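Local coordinates for protein L-lysine 6-monooxygenase (Pseudomonas syringae pv. tomato, PDB 5CQF) that probably hydroxylates the side-chain amine of L-lysine, using FAD and NADPH, as a step in siderophore biosynthesis, at residues 207-212 against 221-226; 60-65 against 192-197; 185-190 against 197-202. All blocks are in the same frame, centred on the assembly; numbering follows the deposited sequence.

Contact 1: residues 207-212 against 221-226; sequences WLVLGS and LELVSR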
# COMPACT_ATOMS: atom_id res chain seq x y z
N TRP A 207 -0.13 -19.48 27.61
CA TRP A 207 -1.47 -18.94 27.48
C TRP A 207 -2.25 -19.74 26.47
O TRP A 207 -1.69 -20.26 25.52
CB TRP A 207 -1.40 -17.53 27.02
CG TRP A 207 -1.01 -16.59 28.07
CD1 TRP A 207 0.24 -16.33 28.48
CD2 TRP A 207 -1.88 -15.75 28.84
NE1 TRP A 207 0.23 -15.39 29.47
CE2 TRP A 207 -1.06 -15.01 29.72
CE3 TRP A 207 -3.27 -15.54 28.87
CZ2 TRP A 207 -1.58 -14.06 30.62
CZ3 TRP A 207 -3.79 -14.59 29.76
CH2 TRP A 207 -2.93 -13.86 30.63
N LEU A 208 -3.55 -19.86 26.70
CA LEU A 208 -4.47 -20.37 25.71
C LEU A 208 -5.43 -19.27 25.40
O LEU A 208 -5.96 -18.66 26.31
CB LEU A 208 -5.23 -21.57 26.24
CG LEU A 208 -6.07 -22.27 25.18
CD1 LEU A 208 -6.15 -23.75 25.47
CD2 LEU A 208 -7.48 -21.71 25.05
N VAL A 209 -5.63 -18.99 24.12
CA VAL A 209 -6.59 -17.97 23.70
C VAL A 209 -7.61 -18.62 22.76
O VAL A 209 -7.27 -19.12 21.69
CB VAL A 209 -5.89 -16.80 22.98
CG1 VAL A 209 -6.88 -15.75 22.54
CG2 VAL A 209 -4.86 -16.15 23.89
N LEU A 210 -8.87 -18.64 23.19
CA LEU A 210 -9.95 -19.28 22.45
C LEU A 210 -10.64 -18.24 21.58
O LEU A 210 -11.04 -17.18 22.07
CB LEU A 210 -10.94 -19.86 23.44
CG LEU A 210 -12.20 -20.57 22.94
CD1 LEU A 210 -11.84 -21.88 22.26
CD2 LEU A 210 -13.13 -20.84 24.11
N GLY A 211 -10.76 -18.51 20.29
CA GLY A 211 -11.58 -17.65 19.42
C GLY A 211 -10.87 -17.19 18.18
O GLY A 211 -9.63 -17.24 18.10
N SER A 212 -11.66 -16.71 17.23
CA SER A 212 -11.15 -16.42 15.89
C SER A 212 -11.35 -14.98 15.40
O SER A 212 -10.87 -14.64 14.33
CB SER A 212 -11.78 -17.41 14.89
OG SER A 212 -11.44 -18.76 15.22
N LEU A 221 -1.79 -10.81 20.06
CA LEU A 221 -0.73 -9.86 19.74
C LEU A 221 -0.17 -9.21 20.99
O LEU A 221 1.05 -9.06 21.12
CB LEU A 221 -1.23 -8.79 18.78
CG LEU A 221 -0.23 -7.73 18.28
CD1 LEU A 221 0.92 -8.36 17.52
CD2 LEU A 221 -0.96 -6.77 17.36
N GLU A 222 -1.05 -8.84 21.90
CA GLU A 222 -0.62 -8.11 23.06
C GLU A 222 0.20 -9.04 23.96
O GLU A 222 1.25 -8.64 24.52
CB GLU A 222 -1.80 -7.50 23.80
CG GLU A 222 -1.47 -6.88 25.16
CD GLU A 222 -0.69 -5.57 25.09
OE1 GLU A 222 -0.80 -4.84 24.07
OE2 GLU A 222 0.01 -5.25 26.09
N LEU A 223 -0.22 -10.30 24.06
CA LEU A 223 0.53 -11.24 24.88
C LEU A 223 1.93 -11.50 24.31
O LEU A 223 2.91 -11.37 25.05
CB LEU A 223 -0.21 -12.55 25.03
CG LEU A 223 -1.52 -12.48 25.79
CD1 LEU A 223 -2.16 -13.85 25.70
CD2 LEU A 223 -1.33 -12.06 27.25
N VAL A 224 2.04 -11.87 23.04
CA VAL A 224 3.37 -12.12 22.48
C VAL A 224 4.17 -10.82 22.38
O VAL A 224 5.38 -10.87 22.27
CB VAL A 224 3.36 -12.80 21.09
CG1 VAL A 224 2.71 -14.17 21.15
CG2 VAL A 224 2.68 -11.93 20.05
N SER A 225 3.52 -9.67 22.44
CA SER A 225 4.25 -8.39 22.48
C SER A 225 4.85 -8.08 23.83
O SER A 225 5.84 -7.40 23.91
CB SER A 225 3.35 -7.21 22.09
OG SER A 225 3.04 -7.28 20.73
N ARG A 226 4.24 -8.52 24.91
CA ARG A 226 4.62 -8.01 26.21
C ARG A 226 5.83 -8.70 26.78
O ARG A 226 6.44 -8.18 27.67
CB ARG A 226 3.47 -8.16 27.19
CG ARG A 226 2.35 -7.18 26.97
CD ARG A 226 2.44 -5.98 27.90
NE ARG A 226 1.10 -5.68 28.40
CZ ARG A 226 0.71 -5.77 29.67
NH1 ARG A 226 -0.54 -5.47 29.98
NH2 ARG A 226 1.56 -6.15 30.64
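With CG set anti to the carbonyl carbon in both residues (chi1 -76° in Trp-207 and -65° in Leu-223), the indole of the strand and the isobutyl group of the helix run into each other at about a right angle. Leu-223 lays both methyls on one face of the indole. CD2 sits over the six-membered ring, 3.9 Å from its centroid and almost on the ring normal, a CH-pi contact, while CD1 lies nearer the root of the indole, 3.7 Å from Trp-207 CD2. The same CD1 also meets the next inward-facing residue of the strand, 4.0 Å from Val-209 CG2, so one leucine bridges two strand positions. Nothing polar crosses here. NE1, in the five-membered ring, donates to the carbonyl O of Pro-204. Within the helix, Arg-226 NE makes a salt bridge with Glu-222 OE2. Strand 206-210 lies between strands 345-348 and 231-235 in a parallel sheet. Strand 206-210 and helix 214-226 are the first strand and the connecting helix of a beta-alpha-beta unit completed by strand 231-235, and Phe-192 and Leu-196 of helix 192-198 close in from the side.

Contact 2: residues 60-65 against 192-197; sequences RELLLA and FLTRLQ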
# COMPACT_ATOMS: atom_id res chain seq x y z
N ARG A 60 -13.36 4.50 28.10
CA ARG A 60 -13.63 4.73 26.68
C ARG A 60 -12.75 3.84 25.79
O ARG A 60 -13.23 3.26 24.81
CB ARG A 60 -13.41 6.21 26.34
CG ARG A 60 -14.31 7.19 27.08
CD ARG A 60 -14.01 8.62 26.66
NE ARG A 60 -14.26 9.59 27.73
CZ ARG A 60 -13.34 10.40 28.28
NH1 ARG A 60 -13.70 11.24 29.25
NH2 ARG A 60 -12.07 10.39 27.88
N GLU A 61 -11.47 3.71 26.16
CA GLU A 61 -10.53 2.80 25.51
C GLU A 61 -10.92 1.32 25.69
O GLU A 61 -10.71 0.50 24.80
CB GLU A 61 -9.10 3.03 26.02
CG GLU A 61 -8.53 4.38 25.61
CD GLU A 61 -7.02 4.48 25.79
OE1 GLU A 61 -6.51 4.11 26.87
OE2 GLU A 61 -6.34 4.96 24.84
N LEU A 62 -11.49 0.99 26.83
CA LEU A 62 -12.05 -0.34 27.03
C LEU A 62 -13.17 -0.62 26.00
O LEU A 62 -13.30 -1.75 25.54
CB LEU A 62 -12.58 -0.50 28.46
CG LEU A 62 -12.57 -1.90 29.08
CD1 LEU A 62 -11.16 -2.31 29.51
CD2 LEU A 62 -13.51 -1.96 30.28
N LEU A 63 -13.94 0.42 25.65
CA LEU A 63 -15.10 0.27 24.73
C LEU A 63 -14.74 0.03 23.26
O LEU A 63 -15.57 -0.46 22.49
CB LEU A 63 -15.97 1.52 24.78
CG LEU A 63 -16.67 1.85 26.10
CD1 LEU A 63 -17.06 3.33 26.16
CD2 LEU A 63 -17.88 0.95 26.29
N LEU A 64 -13.56 0.45 22.84
CA LEU A 64 -13.18 0.33 21.45
C LEU A 64 -12.51 -1.01 21.13
O LEU A 64 -12.45 -1.41 19.96
CB LEU A 64 -12.30 1.49 21.03
CG LEU A 64 -12.90 2.90 21.18
CD1 LEU A 64 -12.17 3.85 20.24
CD2 LEU A 64 -14.39 2.95 20.90
N ALA A 65 -12.04 -1.70 22.17
CA ALA A 65 -11.32 -2.95 22.01
C ALA A 65 -12.12 -3.95 21.16
O ALA A 65 -13.34 -3.96 21.18
CB ALA A 65 -10.94 -3.53 23.36
N PHE A 192 -9.76 -7.93 29.41
CA PHE A 192 -8.39 -8.30 29.08
C PHE A 192 -7.35 -7.38 29.70
O PHE A 192 -6.37 -7.86 30.26
CB PHE A 192 -8.17 -8.40 27.55
CG PHE A 192 -6.80 -8.87 27.16
CD1 PHE A 192 -6.48 -10.22 27.18
CD2 PHE A 192 -5.82 -7.97 26.79
CE1 PHE A 192 -5.21 -10.66 26.85
CE2 PHE A 192 -4.55 -8.41 26.45
CZ PHE A 192 -4.24 -9.75 26.49
N LEU A 193 -7.57 -6.08 29.60
CA LEU A 193 -6.59 -5.11 30.07
C LEU A 193 -6.53 -5.10 31.58
O LEU A 193 -5.45 -5.18 32.16
CB LEU A 193 -6.93 -3.71 29.56
CG LEU A 193 -6.14 -3.17 28.35
CD1 LEU A 193 -4.69 -2.87 28.74
CD2 LEU A 193 -6.22 -4.13 27.16
N THR A 194 -7.69 -5.01 32.21
CA THR A 194 -7.78 -5.02 33.67
C THR A 194 -7.10 -6.26 34.23
O THR A 194 -6.30 -6.18 35.15
CB THR A 194 -9.27 -4.99 34.11
OG1 THR A 194 -10.00 -4.03 33.33
CG2 THR A 194 -9.39 -4.64 35.57
N ARG A 195 -7.40 -7.41 33.66
CA ARG A 195 -6.86 -8.68 34.14
C ARG A 195 -5.35 -8.76 33.96
O ARG A 195 -4.64 -9.21 34.86
CB ARG A 195 -7.51 -9.87 33.42
CG ARG A 195 -9.00 -10.03 33.71
CD ARG A 195 -9.20 -10.76 35.03
NE ARG A 195 -10.61 -10.95 35.33
CZ ARG A 195 -11.10 -11.19 36.54
NH1 ARG A 195 -10.29 -11.25 37.59
NH2 ARG A 195 -12.40 -11.36 36.71
N LEU A 196 -4.86 -8.35 32.80
CA LEU A 196 -3.40 -8.31 32.56
C LEU A 196 -2.67 -7.41 33.54
O LEU A 196 -1.53 -7.67 33.94
CB LEU A 196 -3.09 -7.84 31.16
CG LEU A 196 -2.86 -8.89 30.07
CD1 LEU A 196 -1.41 -9.35 30.01
CD2 LEU A 196 -3.75 -10.10 30.25
N GLN A 197 -3.33 -6.34 33.95
CA GLN A 197 -2.70 -5.37 34.82
C GLN A 197 -2.49 -5.97 36.22
O GLN A 197 -1.46 -5.75 36.85
CB GLN A 197 -3.54 -4.09 34.87
CG GLN A 197 -2.71 -2.83 34.91
CD GLN A 197 -3.58 -1.61 34.78
OE1 GLN A 197 -3.87 -1.15 33.68
NE2 GLN A 197 -3.99 -1.06 35.91
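Leu-62 carries this contact for its helix, reaching across to Leu-193 and Thr-194 on helix 192-198. Along 60-65, the first two residues face other partners: Arg-60 NH1 makes a salt bridge with Asp-55, and Glu-61 OE2 is hydrogen-bonded to His-112 ND1 of helix 111-125. Next comes Leu-62, whose CA is 7.9 Å from the CA of Leu-193. Its chi1 of -151° carries the isobutyl group out across the gap, and methyl CD1 does the touching. That methyl is 4.5 Å from Leu-193 CB and 4.3 Å from Thr-194 OG1, so it meets the base of one side chain and the hydroxyl of the next. The other methyl, CD2, lies near the carbonyl O of Ser-190, just ahead of the second helix. At Ala-65 the chain has left the helix. Trp-58, one turn before Leu-62, also touches Leu-193 and Thr-194, as well as Gln-197, and so widens the meeting of the two helices. This is surface packing between helix 57-64, which follows strand 47-50 of the first parallel sheet, and helix 192-198, which lies in the chain between strands 186-188 and 206-210 of the second. Neither hydrogen bond nor salt bridge joins the two segments, and only 79 Å² is buried between them. With a single methyl placed at loose van der Waals distance, one of its neighbours being a hydroxyl oxygen, this is a light, mainly apolar touch that fixes little direction or register between the helices.

Contact 3: residues 185-190 against 197-202; sequences TLFHTS and QAFGKQ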
# COMPACT_ATOMS: atom_id res chain seq x y z
N THR A 185 -6.86 -15.71 36.27
CA THR A 185 -6.12 -16.48 35.28
C THR A 185 -6.99 -17.10 34.18
O THR A 185 -6.48 -17.78 33.30
CB THR A 185 -5.27 -17.61 35.92
OG1 THR A 185 -6.12 -18.50 36.65
CG2 THR A 185 -4.19 -17.06 36.83
N LEU A 186 -8.30 -16.89 34.21
CA LEU A 186 -9.14 -17.28 33.10
C LEU A 186 -10.20 -16.22 32.96
O LEU A 186 -11.01 -16.02 33.89
CB LEU A 186 -9.74 -18.67 33.36
CG LEU A 186 -10.58 -19.23 32.21
CD1 LEU A 186 -10.57 -20.76 32.19
CD2 LEU A 186 -12.00 -18.71 32.27
N PHE A 187 -10.20 -15.50 31.84
CA PHE A 187 -11.12 -14.35 31.71
C PHE A 187 -11.56 -14.09 30.31
O PHE A 187 -10.96 -14.59 29.36
CB PHE A 187 -10.49 -13.08 32.29
CG PHE A 187 -9.06 -12.87 31.88
CD1 PHE A 187 -8.75 -12.13 30.77
CD2 PHE A 187 -8.04 -13.39 32.63
CE1 PHE A 187 -7.45 -11.91 30.40
CE2 PHE A 187 -6.71 -13.18 32.28
CZ PHE A 187 -6.42 -12.46 31.15
N HIS A 188 -12.60 -13.26 30.19
CA HIS A 188 -13.14 -12.87 28.89
C HIS A 188 -12.34 -11.71 28.35
O HIS A 188 -11.75 -10.94 29.13
CB HIS A 188 -14.60 -12.44 29.05
CG HIS A 188 -15.35 -12.28 27.77
ND1 HIS A 188 -15.61 -11.05 27.22
CD2 HIS A 188 -15.91 -13.18 26.95
CE1 HIS A 188 -16.30 -11.20 26.11
NE2 HIS A 188 -16.50 -12.49 25.92
N THR A 189 -12.35 -11.55 27.03
CA THR A 189 -11.62 -10.46 26.39
C THR A 189 -12.07 -9.08 26.84
O THR A 189 -11.29 -8.14 26.76
CB THR A 189 -11.70 -10.50 24.84
OG1 THR A 189 -13.06 -10.62 24.41
CG2 THR A 189 -10.95 -11.68 24.32
N SER A 190 -13.31 -8.95 27.29
CA SER A 190 -13.85 -7.65 27.73
C SER A 190 -13.16 -7.10 28.99
O SER A 190 -13.33 -5.94 29.34
CB SER A 190 -15.36 -7.77 27.99
OG SER A 190 -15.63 -8.65 29.07
N GLN A 197 -3.33 -6.34 33.95
CA GLN A 197 -2.70 -5.37 34.82
C GLN A 197 -2.49 -5.97 36.22
O GLN A 197 -1.46 -5.75 36.85
CB GLN A 197 -3.54 -4.09 34.87
CG GLN A 197 -2.71 -2.83 34.91
CD GLN A 197 -3.58 -1.61 34.78
OE1 GLN A 197 -3.87 -1.15 33.68
NE2 GLN A 197 -3.99 -1.06 35.91
N ALA A 198 -3.46 -6.76 36.66
CA ALA A 198 -3.39 -7.46 37.94
C ALA A 198 -2.13 -8.32 38.13
O ALA A 198 -1.74 -8.58 39.26
CB ALA A 198 -4.64 -8.31 38.12
N PHE A 199 -1.52 -8.78 37.04
CA PHE A 199 -0.28 -9.55 37.13
C PHE A 199 0.93 -8.70 37.46
O PHE A 199 1.99 -9.24 37.75
CB PHE A 199 -0.01 -10.27 35.80
CG PHE A 199 -0.99 -11.34 35.51
CD1 PHE A 199 -1.07 -12.46 36.33
CD2 PHE A 199 -1.87 -11.23 34.45
CE1 PHE A 199 -2.01 -13.46 36.09
CE2 PHE A 199 -2.82 -12.22 34.20
CZ PHE A 199 -2.88 -13.34 35.01
N GLY A 200 0.79 -7.39 37.38
CA GLY A 200 1.90 -6.50 37.65
C GLY A 200 3.03 -6.74 36.68
O GLY A 200 2.85 -6.71 35.47
N LYS A 201 4.19 -7.02 37.23
CA LYS A 201 5.42 -6.94 36.49
C LYS A 201 5.78 -8.28 35.88
O LYS A 201 6.83 -8.39 35.26
CB LYS A 201 6.55 -6.49 37.42
CG LYS A 201 6.36 -5.11 38.05
CD LYS A 201 7.38 -4.85 39.17
CE LYS A 201 7.17 -3.50 39.84
NZ LYS A 201 8.10 -3.26 40.99
N GLN A 202 4.97 -9.30 36.09
CA GLN A 202 5.31 -10.62 35.55
C GLN A 202 4.08 -11.35 35.08
O GLN A 202 3.21 -11.74 35.88
CB GLN A 202 6.04 -11.49 36.59
CG GLN A 202 6.38 -12.90 36.11
CD GLN A 202 7.52 -12.91 35.11
OE1 GLN A 202 8.61 -12.42 35.40
NE2 GLN A 202 7.26 -13.44 33.93
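Strand 186-188 forms one edge of a five-stranded parallel sheet within this chain, and the helix that follows it, 192-198, folds back so that the turn at its end comes over the beginning of the strand. Two groups meet the ring of Phe-199, in that turn, at its edge and near its plane: the methyl of Thr-185, with CG2 4.3 Å from Phe-199 CE1, and the ring of Phe-187, with CE2 4.4 Å from Phe-199 CE2. A chi1 of 45° swings the Phe-187 ring toward the helix, where it also packs on Phe-192, Arg-195 and Leu-196. CG2 does the touching for Thr-185; its OG1 is hydrogen-bonded to Tyr-326 OH. Past Phe-199 the chain reverses in a type II' turn to Gln-202, with Gly-200 at positive phi (61°) and its N hydrogen-bonded to Gln-197 O at 2.8 Å. Trp-207 of strand 206-210 touches both Phe-187 and Phe-199, completing an aromatic cluster between sheet and helix. Strand, helix and a parallel strand two places along the sheet, with 345-348 between: this is a beta-alpha-beta crossover, consistent with the Rossmann-like domains of this flavoprotein family.

Overall arrangement
From the N terminus, helix 57-64 comes first and waits more than 120 residues for its partner, helix 192-198; contact 2 closes this long loop. Contact 3 opens inside it, at strand 186-188, and ends just past the same helix, so contacts 2 and 3 cross and share Gln-197. Contact 1 follows in series, a short strand-to-helix closure that begins once both others are complete. Contacts 1 and 3 stay on the second parallel sheet, at strands 206-210 and 186-188, whereas contact 2 links that part of the fold to the part with the first. Helix 192-198 is the hub: Phe-192 and Leu-196 touch Leu-223 and Phe-187, while Leu-193 and Thr-194 meet helix 57-64.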